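Local coordinates for protein DNA polymerase sliding clamp 2 (Thermococcus kodakarensis, PDB 3LX2) that probably encircles DNA as a ring of three identical subunits and tethers the replicative polymerase and other proteins to it as a sliding clamp, at residues A[149-154]-A[171-176]; A[154-159]-A[165-170]. All coordinates share one frame; numbering follows the deposited sequence.

Interaction 1 (A[149-154]-A[171-176]); sequences KLVSDS and NDSEVR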
ATOM      1  N   LYS A 149     -17.801  12.402  -6.833  1.00 46.91           N
ATOM      2  CA  LYS A 149     -16.535  12.705  -7.488  1.00 47.61           C
ATOM      3  C   LYS A 149     -16.387  12.071  -8.865  1.00 48.16           C
ATOM      4  O   LYS A 149     -15.787  12.674  -9.749  1.00 50.02           O
ATOM      5  CB  LYS A 149     -15.305  12.336  -6.622  1.00 47.81           C
ATOM      6  CG  LYS A 149     -13.958  12.499  -7.354  1.00 47.03           C
ATOM      7  CD  LYS A 149     -12.822  13.113  -6.523  1.00 47.91           C
ATOM      8  CE  LYS A 149     -12.178  12.045  -5.607  1.00 49.12           C
ATOM      9  NZ  LYS A 149     -10.715  12.165  -5.606  1.00 45.85           N
ATOM     10  N   LEU A 150     -16.882  10.856  -9.044  1.00 47.27           N
ATOM     11  CA  LEU A 150     -16.778  10.193 -10.316  1.00 46.84           C
ATOM     12  C   LEU A 150     -17.558  10.920 -11.394  1.00 47.14           C
ATOM     13  O   LEU A 150     -17.249  10.839 -12.569  1.00 47.29           O
ATOM     14  CB  LEU A 150     -17.314   8.790 -10.188  1.00 46.96           C
ATOM     15  CG  LEU A 150     -16.348   7.622 -10.318  1.00 47.29           C
ATOM     16  CD1 LEU A 150     -14.908   7.912  -9.892  1.00 45.30           C
ATOM     17  CD2 LEU A 150     -16.911   6.436  -9.551  1.00 47.47           C
ATOM     18  N   VAL A 151     -18.569  11.650 -10.979  1.00 47.18           N
ATOM     19  CA  VAL A 151     -19.500  12.196 -11.893  1.00 46.75           C
ATOM     20  C   VAL A 151     -19.286  13.675 -12.092  1.00 47.57           C
ATOM     21  O   VAL A 151     -19.512  14.170 -13.203  1.00 48.24           O
ATOM     22  CB  VAL A 151     -20.889  11.861 -11.410  1.00 46.87           C
ATOM     23  CG1 VAL A 151     -21.971  12.668 -12.111  1.00 46.04           C
ATOM     24  CG2 VAL A 151     -21.088  10.378 -11.621  1.00 45.41           C
ATOM     25  N   SER A 152     -18.796  14.369 -11.053  1.00 47.20           N
ATOM     26  CA  SER A 152     -18.777  15.827 -11.027  1.00 46.05           C
ATOM     27  C   SER A 152     -17.845  16.377  -9.984  1.00 46.97           C
ATOM     28  O   SER A 152     -17.368  15.659  -9.137  1.00 47.61           O
ATOM     29  CB  SER A 152     -20.172  16.342 -10.737  1.00 45.97           C
ATOM     30  OG  SER A 152     -20.182  17.759 -10.626  1.00 43.48           O
ATOM     31  N   ASP A 153     -17.631  17.675 -10.014  1.00 47.96           N
ATOM     32  CA  ASP A 153     -16.864  18.352  -8.986  1.00 49.62           C
ATOM     33  C   ASP A 153     -17.816  18.946  -7.934  1.00 48.88           C
ATOM     34  O   ASP A 153     -17.394  19.478  -6.913  1.00 48.79           O
ATOM     35  CB  ASP A 153     -15.990  19.440  -9.630  1.00 51.18           C
ATOM     36  CG  ASP A 153     -16.788  20.327 -10.645  1.00 56.53           C
ATOM     37  OD1 ASP A 153     -17.192  19.841 -11.763  1.00 57.60           O
ATOM     38  OD2 ASP A 153     -17.003  21.521 -10.313  1.00 60.78           O
ATOM     39  N   SER A 154     -19.109  18.798  -8.175  1.00 48.46           N
ATOM     40  CA  SER A 154     -20.123  19.368  -7.305  1.00 48.11           C
ATOM     41  C   SER A 154     -20.997  18.267  -6.802  1.00 48.06           C
ATOM     42  O   SER A 154     -21.213  17.297  -7.533  1.00 48.15           O
ATOM     43  CB  SER A 154     -20.979  20.322  -8.095  1.00 47.49           C
ATOM     44  OG  SER A 154     -20.313  21.556  -8.163  1.00 51.51           O
ATOM     45  N   ASN A 171     -21.707  16.007 -17.641  1.00 51.78           N
ATOM     46  CA  ASN A 171     -22.043  16.035 -19.050  1.00 52.82           C
ATOM     47  C   ASN A 171     -22.882  14.811 -19.497  1.00 53.17           C
ATOM     48  O   ASN A 171     -23.967  14.971 -20.131  1.00 52.12           O
ATOM     49  CB  ASN A 171     -20.804  16.323 -19.941  1.00 53.98           C
ATOM     50  CG  ASN A 171     -19.684  15.201 -19.921  1.00 58.76           C
ATOM     51  OD1 ASN A 171     -19.356  14.578 -18.889  1.00 64.11           O
ATOM     52  ND2 ASN A 171     -19.038  15.016 -21.091  1.00 61.56           N
ATOM     53  N   ASP A 172     -22.445  13.610 -19.104  1.00 52.33           N
ATOM     54  CA  ASP A 172     -23.113  12.386 -19.561  1.00 52.85           C
ATOM     55  C   ASP A 172     -23.416  11.313 -18.487  1.00 52.86           C
ATOM     56  O   ASP A 172     -23.641  10.141 -18.822  1.00 52.62           O
ATOM     57  CB  ASP A 172     -22.264  11.750 -20.644  1.00 51.79           C
ATOM     58  CG  ASP A 172     -20.882  11.442 -20.178  1.00 54.56           C
ATOM     59  OD1 ASP A 172     -20.505  11.853 -19.045  1.00 57.42           O
ATOM     60  OD2 ASP A 172     -20.147  10.792 -20.945  1.00 56.43           O
ATOM     61  N   SER A 173     -23.383  11.692 -17.212  1.00 53.02           N
ATOM     62  CA  SER A 173     -23.651  10.741 -16.123  1.00 52.84           C
ATOM     63  C   SER A 173     -24.329  11.425 -14.935  1.00 53.90           C
ATOM     64  O   SER A 173     -24.248  12.661 -14.765  1.00 54.21           O
ATOM     65  CB  SER A 173     -22.382   9.963 -15.709  1.00 52.38           C
ATOM     66  OG  SER A 173     -21.239  10.784 -15.433  1.00 52.01           O
ATOM     67  N   GLU A 174     -25.017  10.637 -14.115  1.00 53.84           N
ATOM     68  CA  GLU A 174     -25.563  11.169 -12.884  1.00 53.68           C
ATOM     69  C   GLU A 174     -25.537  10.131 -11.747  1.00 53.98           C
ATOM     70  O   GLU A 174     -25.476   8.934 -12.010  1.00 54.11           O
ATOM     71  CB  GLU A 174     -26.939  11.824 -13.149  1.00 54.02           C
ATOM     72  CG  GLU A 174     -28.211  10.997 -13.029  1.00 55.49           C
ATOM     73  CD  GLU A 174     -29.375  11.659 -13.788  1.00 59.04           C
ATOM     74  OE1 GLU A 174     -29.183  11.979 -14.981  1.00 64.88           O
ATOM     75  OE2 GLU A 174     -30.464  11.892 -13.223  1.00 56.98           O
ATOM     76  N   VAL A 175     -25.540  10.573 -10.488  1.00 53.73           N
ATOM     77  CA  VAL A 175     -25.524   9.614  -9.394  1.00 53.32           C
ATOM     78  C   VAL A 175     -26.309  10.055  -8.169  1.00 54.14           C
ATOM     79  O   VAL A 175     -26.015  11.055  -7.535  1.00 55.51           O
ATOM     80  CB  VAL A 175     -24.096   9.101  -9.058  1.00 52.99           C
ATOM     81  CG1 VAL A 175     -23.196  10.213  -8.511  1.00 52.20           C
ATOM     82  CG2 VAL A 175     -24.155   7.906  -8.138  1.00 51.05           C
ATOM     83  N   ARG A 176     -27.338   9.293  -7.870  1.00 53.73           N
ATOM     84  CA  ARG A 176     -28.150   9.511  -6.698  1.00 53.80           C
ATOM     85  C   ARG A 176     -27.776   8.428  -5.616  1.00 52.76           C
ATOM     86  O   ARG A 176     -27.770   7.216  -5.866  1.00 51.46           O
ATOM     87  CB  ARG A 176     -29.612   9.441  -7.143  1.00 53.65           C
ATOM     88  CG  ARG A 176     -30.644   9.970  -6.214  1.00 56.64           C
ATOM     89  CD  ARG A 176     -32.036  10.019  -6.894  1.00 60.39           C
ATOM     90  NE  ARG A 176     -32.300  11.352  -7.476  1.00 67.64           N
ATOM     91  CZ  ARG A 176     -33.347  12.138  -7.178  1.00 68.02           C
ATOM     92  NH1 ARG A 176     -34.263  11.704  -6.312  1.00 69.03           N
ATOM     93  NH2 ARG A 176     -33.497  13.344  -7.756  1.00 65.17           N
TER
HETATM   94  O   HOH W   1     -18.906   9.573 -14.735  1.00 47.31           O
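Val-151, on helix 138-151, pushes its two methyls against Ser-173 and Val-175, and van der Waals packing of this one side chain carries most of the contact. Val-151 CG2 lies 3.8 Å from Val-175 CG1, the two valine side chains running at a slant to each other. Val-175 CB already points toward the helix, and its CG1, between backbone N and carbonyl carbon (chi1 66°), is the branch that meets Val-151. The other branch, Val-151 CG1, rests on the backbone as the strand begins, 3.5 Å from Ser-173 O and 4.0 Å from Glu-174 CA.

Polar contact between the segments goes through water. One water donates to Leu-150 O at 3.0 Å and lies 2.7 Å from Ser-173 OG, joining Leu-150 to the residue just ahead of strand 174-179. Further on, Ser-152 OG accepts from Ser-154 N at 2.9 Å, an ST turn that leads the chain into strand 154-159.

Beyond the segments, Asp-172 forms a salt bridge with Arg-75 of the second subunit, and residues 174-176 pair antiparallel with a strand of that subunit. With no direct hydrogen bond between the two segments, the link between them is methyl packing and one bridging water.

Interaction 2 (A[154-159]-A[165-170]); sequences SIYFMA and TFKAEG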
ATOM      1  N   SER A 154     -19.109  18.798  -8.175  1.00 48.46           N
ATOM      2  CA  SER A 154     -20.123  19.368  -7.305  1.00 48.11           C
ATOM      3  C   SER A 154     -20.997  18.267  -6.802  1.00 48.06           C
ATOM      4  O   SER A 154     -21.213  17.297  -7.533  1.00 48.15           O
ATOM      5  CB  SER A 154     -20.979  20.322  -8.095  1.00 47.49           C
ATOM      6  OG  SER A 154     -20.313  21.556  -8.163  1.00 51.51           O
ATOM      7  N   ILE A 155     -21.470  18.393  -5.558  1.00 47.41           N
ATOM      8  CA  ILE A 155     -22.421  17.443  -5.022  1.00 47.27           C
ATOM      9  C   ILE A 155     -23.615  18.173  -4.461  1.00 48.03           C
ATOM     10  O   ILE A 155     -23.471  19.194  -3.779  1.00 48.71           O
ATOM     11  CB  ILE A 155     -21.788  16.418  -3.967  1.00 47.03           C
ATOM     12  CG1 ILE A 155     -22.818  15.380  -3.519  1.00 44.71           C
ATOM     13  CG2 ILE A 155     -21.184  17.115  -2.764  1.00 45.69           C
ATOM     14  CD1 ILE A 155     -22.249  14.163  -2.768  1.00 43.16           C
ATOM     15  N   TYR A 156     -24.790  17.630  -4.759  1.00 48.81           N
ATOM     16  CA  TYR A 156     -26.054  18.183  -4.302  1.00 50.24           C
ATOM     17  C   TYR A 156     -26.474  17.497  -3.046  1.00 49.88           C
ATOM     18  O   TYR A 156     -26.460  16.264  -2.966  1.00 49.51           O
ATOM     19  CB  TYR A 156     -27.154  18.051  -5.371  1.00 50.75           C
ATOM     20  CG  TYR A 156     -27.032  19.074  -6.469  1.00 54.71           C
ATOM     21  CD1 TYR A 156     -27.624  20.330  -6.325  1.00 60.53           C
ATOM     22  CD2 TYR A 156     -26.297  18.820  -7.626  1.00 56.94           C
ATOM     23  CE1 TYR A 156     -27.511  21.308  -7.307  1.00 61.63           C
ATOM     24  CE2 TYR A 156     -26.184  19.786  -8.628  1.00 60.76           C
ATOM     25  CZ  TYR A 156     -26.796  21.039  -8.447  1.00 63.67           C
ATOM     26  OH  TYR A 156     -26.710  22.046  -9.394  1.00 66.89           O
ATOM     27  N   PHE A 157     -26.843  18.325  -2.073  1.00 50.76           N
ATOM     28  CA  PHE A 157     -27.416  17.894  -0.807  1.00 51.13           C
ATOM     29  C   PHE A 157     -28.873  18.274  -0.937  1.00 52.41           C
ATOM     30  O   PHE A 157     -29.185  19.441  -1.168  1.00 52.60           O
ATOM     31  CB  PHE A 157     -26.761  18.656   0.368  1.00 50.18           C
ATOM     32  CG  PHE A 157     -25.512  18.007   0.904  1.00 48.98           C
ATOM     33  CD1 PHE A 157     -25.404  17.693   2.264  1.00 48.78           C
ATOM     34  CD2 PHE A 157     -24.458  17.704   0.066  1.00 47.21           C
ATOM     35  CE1 PHE A 157     -24.279  17.075   2.779  1.00 48.16           C
ATOM     36  CE2 PHE A 157     -23.314  17.073   0.560  1.00 48.83           C
ATOM     37  CZ  PHE A 157     -23.210  16.759   1.919  1.00 48.48           C
ATOM     38  N   MET A 158     -29.762  17.301  -0.779  1.00 54.26           N
ATOM     39  CA  MET A 158     -31.209  17.558  -0.817  1.00 56.25           C
ATOM     40  C   MET A 158     -31.967  16.792   0.264  1.00 56.56           C
ATOM     41  O   MET A 158     -31.627  15.643   0.594  1.00 56.40           O
ATOM     42  CB  MET A 158     -31.834  17.140  -2.152  1.00 56.35           C
ATOM     43  CG  MET A 158     -31.069  17.518  -3.435  1.00 60.60           C
ATOM     44  SD  MET A 158     -31.903  16.767  -4.879  1.00 66.51           S
ATOM     45  CE  MET A 158     -33.587  17.393  -4.635  1.00 63.38           C
ATOM     46  N   ALA A 159     -33.025  17.418   0.769  1.00 57.10           N
ATOM     47  CA  ALA A 159     -33.914  16.745   1.689  1.00 58.67           C
ATOM     48  C   ALA A 159     -35.407  17.062   1.526  1.00 59.57           C
ATOM     49  O   ALA A 159     -35.815  18.180   1.198  1.00 59.49           O
ATOM     50  CB  ALA A 159     -33.470  16.982   3.139  1.00 58.38           C
ATOM     51  N   THR A 165     -30.939  12.819   0.252  1.00 52.89           N
ATOM     52  CA  THR A 165     -30.442  12.394  -1.042  1.00 53.17           C
ATOM     53  C   THR A 165     -29.201  13.201  -1.429  1.00 52.87           C
ATOM     54  O   THR A 165     -29.250  14.430  -1.356  1.00 53.81           O
ATOM     55  CB  THR A 165     -31.515  12.678  -2.145  1.00 54.10           C
ATOM     56  OG1 THR A 165     -32.810  12.138  -1.782  1.00 54.38           O
ATOM     57  CG2 THR A 165     -31.053  12.111  -3.502  1.00 54.28           C
ATOM     58  N   PHE A 166     -28.123  12.529  -1.854  1.00 51.29           N
ATOM     59  CA  PHE A 166     -26.919  13.164  -2.395  1.00 51.00           C
ATOM     60  C   PHE A 166     -26.664  12.874  -3.896  1.00 50.59           C
ATOM     61  O   PHE A 166     -26.372  11.739  -4.272  1.00 49.62           O
ATOM     62  CB  PHE A 166     -25.717  12.642  -1.653  1.00 51.44           C
ATOM     63  CG  PHE A 166     -25.867  12.671  -0.193  1.00 53.93           C
ATOM     64  CD1 PHE A 166     -25.634  13.849   0.512  1.00 52.70           C
ATOM     65  CD2 PHE A 166     -26.250  11.519   0.497  1.00 54.23           C
ATOM     66  CE1 PHE A 166     -25.777  13.881   1.891  1.00 53.70           C
ATOM     67  CE2 PHE A 166     -26.381  11.548   1.862  1.00 53.63           C
ATOM     68  CZ  PHE A 166     -26.144  12.737   2.562  1.00 53.42           C
ATOM     69  N   LYS A 167     -26.751  13.896  -4.744  1.00 49.90           N
ATOM     70  CA  LYS A 167     -26.675  13.662  -6.185  1.00 49.38           C
ATOM     71  C   LYS A 167     -25.763  14.597  -6.899  1.00 48.19           C
ATOM     72  O   LYS A 167     -25.525  15.727  -6.493  1.00 46.35           O
ATOM     73  CB  LYS A 167     -28.044  13.673  -6.869  1.00 49.71           C
ATOM     74  CG  LYS A 167     -28.637  15.042  -7.226  1.00 53.31           C
ATOM     75  CD  LYS A 167     -30.171  14.885  -7.563  1.00 59.82           C
ATOM     76  CE  LYS A 167     -30.675  15.852  -8.702  1.00 63.31           C
ATOM     77  NZ  LYS A 167     -32.169  16.205  -8.596  1.00 63.57           N
ATOM     78  N   ALA A 168     -25.241  14.063  -7.982  1.00 47.79           N
ATOM     79  CA  ALA A 168     -24.356  14.792  -8.841  1.00 47.76           C
ATOM     80  C   ALA A 168     -24.819  14.613 -10.283  1.00 47.67           C
ATOM     81  O   ALA A 168     -25.490  13.630 -10.640  1.00 47.18           O
ATOM     82  CB  ALA A 168     -22.929  14.323  -8.644  1.00 45.85           C
ATOM     83  N   GLU A 169     -24.485  15.593 -11.103  1.00 49.06           N
ATOM     84  CA  GLU A 169     -24.756  15.492 -12.526  1.00 49.45           C
ATOM     85  C   GLU A 169     -23.615  16.096 -13.340  1.00 48.84           C
ATOM     86  O   GLU A 169     -23.168  17.208 -13.087  1.00 47.79           O
ATOM     87  CB  GLU A 169     -26.129  16.058 -12.880  1.00 49.38           C
ATOM     88  CG  GLU A 169     -26.526  15.637 -14.342  1.00 55.59           C
ATOM     89  CD  GLU A 169     -27.962  16.035 -14.819  1.00 61.69           C
ATOM     90  OE1 GLU A 169     -28.788  16.582 -14.030  1.00 63.13           O
ATOM     91  OE2 GLU A 169     -28.257  15.767 -16.014  1.00 63.48           O
ATOM     92  N   GLY A 170     -23.140  15.311 -14.303  1.00 49.87           N
ATOM     93  CA  GLY A 170     -22.111  15.713 -15.271  1.00 50.07           C
ATOM     94  C   GLY A 170     -22.629  15.798 -16.693  1.00 50.84           C
ATOM     95  O   GLY A 170     -23.841  15.698 -16.926  1.00 50.20           O
TER
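The rings of Phe-157 and Phe-166 meet as a T-shaped pair on one face of a two-stranded antiparallel hairpin. Phe-166 turns its edge to the face of Phe-157, with planes at 79° and centroids 5.0 Å apart; Phe-166 CE1 comes down 3.6 Å from Phe-157 CE1, toward the rim of that ring rather than over its middle. In each residue CG stands anti to the carbonyl carbon, and because the two are a directly opposed non-hydrogen-bonded pair, the rings project from the same face and meet. Ile-155 reaches the same side, its CD1 3.9 Å from Phe-166 CB.

Tyr-156, Met-158, Thr-165 and Lys-167 occupy the other face. Lys-167 lays its aliphatic chain across its neighbours: CG is 3.8 Å from Tyr-156 CB, and CD is 3.7 Å from Met-158 SD. The Tyr-156 ring has Lys-167 O at its edge, near the ring plane. Two hydrogen-bonded pairs, Tyr-156 with Lys-167 and Met-158 with Thr-165, fix the register; Tyr-156 N to Lys-167 O is 2.7 Å, and Thr-165 N to Met-158 O is nearly straight at 173°.

The phenylalanine face packs inward: Phe-166 touches Leu-141 and Ala-144 of helix 138-151, while Phe-157 meets Leu-205 of helix 202-209 and the ring of Phe-222. Strand 196-201 pairs with 154-159, and 174-179 with 164-169.

In the fold
Interaction 2 is nested within the chain loop closed by interaction 1: helix 138-151 leads into strand 154-159, the hairpin returns through 164-169, and strand 174-179 follows. Ser-154 belongs to both contacts, whose centres are about 9 Å apart. They meet in one four-stranded antiparallel sheet of the C-terminal PCNA domain, where Val-175 N probably hydrogen-bonds to Ala-168 O. Interaction 2 joins the two central strands, while interaction 1 sets Val-151 against edge strand 174-179. That edge continues into a strand of the second subunit, so the sheet containing the hairpin runs on across the subunit interface of the trimeric ring, with interaction 1 beside that interface and interaction 2 one strand further in.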